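Local coordinates for UDP-N-acetylglucosamine 2-epimerase (Methanocaldococcus jannaschii, PDB 4NES), which probably catalyses the reversible epimerisation at C-2 that interconverts UDP-N-acetylglucosamine and UDP-N-acetylmannosamine, working as a homodimer, at residues T136-S141 with E157-N162. Residues are numbered along the deposited sequence; the frame is centred on the assembly and turned at random.
Sequences TDHISS and EGIEEN
E157 OE1 takes the NE2 hydrogen of H138 at 2.8 Å, with an N-H...O angle of 153°, in the one hydrogen bond between 136-141 and 157-162, linking helix 128-138 to the loop after helix 148-156. The imidazole and carboxylate planes lie only 9° apart, and the NE2 donor meets OE1 on its anti side, somewhat out of the carboxylate plane. The E157 chain, extended beyond CG, crosses the histidine at about a right angle and carries its carboxylate to the edge of the ring; its CB lies 3.6 Å from H138 NE2. E157 OE2 is turned to other work: it forms salt bridges with R121 and R125.

I159 covers one face of the same ring. Its CD1 methyl stands over the centre, 4.1 Å from the H138 ring centroid, as a CH-pi contact. CG1 of I159 is anti to the carbonyl carbon (chi1 -72°), and CD1 carries on from it to lie also 3.9 Å from D137 O and 4.3 Å from D137 CB. The carboxylate of D137 faces other partners, binding H115 and G119 and making a salt bridge to R121. G158, with its positive phi, closes helix 148-156 as the C-prime residue of a Schellman motif; E157 and I159, on either side of it in sequence, both touch the histidine.

H138 also reaches the dimer interface, where its ring meets H138 of the second subunit and ND1 takes a weak hydrogen bond from R125 of that subunit. A leucine in place of this histidine would probably leave E157 OE1 without its N-H donor and the I159 methyl without an aromatic face. With R121 bridging D137 and E157, the contact is a buried polar network in the N-terminal Rossmann-like domain of the GT-B fold, and the carboxylate at NE2 and the arginine at ND1 would together be expected to favour a neutral, NE2-protonated imidazole.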
loop_
_atom_site.group_PDB
_atom_site.type_symbol
_atom_site.label_atom_id
_atom_site.label_comp_id
_atom_site.label_asym_id
_atom_site.label_seq_id
_atom_site.Cartn_x
_atom_site.Cartn_y
_atom_site.Cartn_z
ATOM N N THR A 136 -1.663 4.175 3.214
ATOM C CA THR A 136 -1.088 4.488 4.513
ATOM C C THR A 136 -2.120 4.314 5.623
ATOM O O THR A 136 -1.807 3.747 6.683
ATOM C CB THR A 136 -0.529 5.915 4.533
ATOM O OG1 THR A 136 0.558 6.007 3.602
ATOM C CG2 THR A 136 -0.014 6.265 5.912
ATOM N N ASP A 137 -3.341 4.792 5.391
ATOM C CA ASP A 137 -4.387 4.667 6.408
ATOM C C ASP A 137 -4.613 3.200 6.775
ATOM O O ASP A 137 -4.852 2.881 7.935
ATOM C CB ASP A 137 -5.706 5.313 5.945
ATOM C CG ASP A 137 -5.683 6.834 6.012
ATOM O OD1 ASP A 137 -4.845 7.387 6.746
ATOM O OD2 ASP A 137 -6.527 7.464 5.338
ATOM N N HIS A 138 -4.519 2.303 5.798
ATOM C CA HIS A 138 -4.798 0.908 6.065
ATOM C C HIS A 138 -3.669 0.138 6.727
ATOM O O HIS A 138 -3.849 -1.022 7.085
ATOM C CB HIS A 138 -5.279 0.214 4.794
ATOM C CG HIS A 138 -6.685 0.548 4.459
ATOM N ND1 HIS A 138 -7.750 -0.197 4.902
ATOM C CD2 HIS A 138 -7.218 1.596 3.776
ATOM C CE1 HIS A 138 -8.882 0.355 4.490
ATOM N NE2 HIS A 138 -8.577 1.448 3.804
ATOM N N ILE A 139 -2.516 0.775 6.906
ATOM C CA ILE A 139 -1.453 0.145 7.691
ATOM C C ILE A 139 -1.067 0.961 8.924
ATOM O O ILE A 139 -0.037 0.701 9.550
ATOM C CB ILE A 139 -0.207 -0.187 6.842
ATOM C CG1 ILE A 139 0.179 1.005 5.975
ATOM C CG2 ILE A 139 -0.456 -1.434 5.992
ATOM C CD1 ILE A 139 1.428 0.773 5.154
ATOM N N SER A 140 -1.903 1.923 9.293
ATOM C CA SER A 140 -1.615 2.773 10.448
ATOM C C SER A 140 -2.199 2.214 11.736
ATOM O O SER A 140 -3.288 1.649 11.738
ATOM C CB SER A 140 -2.186 4.172 10.221
ATOM O OG SER A 140 -1.470 4.844 9.207
ATOM N N SER A 141 -1.474 2.404 12.834
ATOM C CA SER A 141 -1.963 2.033 14.154
ATOM C C SER A 141 -2.677 3.189 14.856
ATOM O O SER A 141 -3.555 2.967 15.693
ATOM C CB SER A 141 -0.807 1.529 15.012
ATOM O OG SER A 141 -0.354 0.276 14.535
ATOM N N GLU A 157 -14.292 2.433 5.358
ATOM C CA GLU A 157 -13.306 1.501 4.816
ATOM C C GLU A 157 -12.931 0.421 5.830
ATOM O O GLU A 157 -11.929 -0.281 5.663
ATOM C CB GLU A 157 -12.066 2.249 4.311
ATOM C CG GLU A 157 -12.380 3.177 3.150
ATOM C CD GLU A 157 -11.204 4.033 2.718
ATOM O OE1 GLU A 157 -10.058 3.771 3.146
ATOM O OE2 GLU A 157 -11.437 4.976 1.928
ATOM N N GLY A 158 -13.743 0.301 6.879
ATOM C CA GLY A 158 -13.640 -0.813 7.805
ATOM C C GLY A 158 -12.553 -0.700 8.852
ATOM O O GLY A 158 -12.269 -1.665 9.550
ATOM N N ILE A 159 -11.944 0.472 8.976
ATOM C CA ILE A 159 -10.894 0.666 9.966
ATOM C C ILE A 159 -11.518 0.741 11.353
ATOM O O ILE A 159 -12.575 1.338 11.539
ATOM C CB ILE A 159 -10.063 1.921 9.633
ATOM C CG1 ILE A 159 -9.183 1.629 8.414
ATOM C CG2 ILE A 159 -9.189 2.361 10.814
ATOM C CD1 ILE A 159 -8.703 2.859 7.703
ATOM N N GLU A 160 -10.871 0.098 12.321
ATOM C CA GLU A 160 -11.402 0.012 13.674
ATOM C C GLU A 160 -11.451 1.376 14.362
ATOM O O GLU A 160 -10.481 2.154 14.319
ATOM C CB GLU A 160 -10.578 -0.977 14.499
ATOM C CG GLU A 160 -9.159 -1.203 13.984
ATOM C CD GLU A 160 -9.064 -2.117 12.755
ATOM O OE1 GLU A 160 -9.408 -3.314 12.853
ATOM O OE2 GLU A 160 -8.632 -1.636 11.685
ATOM N N GLU A 161 -12.582 1.668 14.995
ATOM C CA GLU A 161 -12.790 2.978 15.581
ATOM C C GLU A 161 -11.752 3.321 16.644
ATOM O O GLU A 161 -11.400 4.494 16.810
ATOM C CB GLU A 161 -14.205 3.114 16.154
ATOM C CG GLU A 161 -14.540 4.544 16.574
ATOM C CD GLU A 161 -16.013 4.768 16.827
ATOM O OE1 GLU A 161 -16.802 3.821 16.630
ATOM O OE2 GLU A 161 -16.383 5.895 17.223
ATOM N N ASN A 162 -11.244 2.322 17.363
ATOM C CA ASN A 162 -10.303 2.626 18.441
ATOM C C ASN A 162 -8.933 3.110 17.966
ATOM O O ASN A 162 -8.130 3.593 18.769
ATOM C CB ASN A 162 -10.186 1.479 19.461
ATOM C CG ASN A 162 -9.605 0.211 18.871
ATOM O OD1 ASN A 162 -9.238 0.155 17.699
ATOM N ND2 ASN A 162 -9.509 -0.825 19.700
#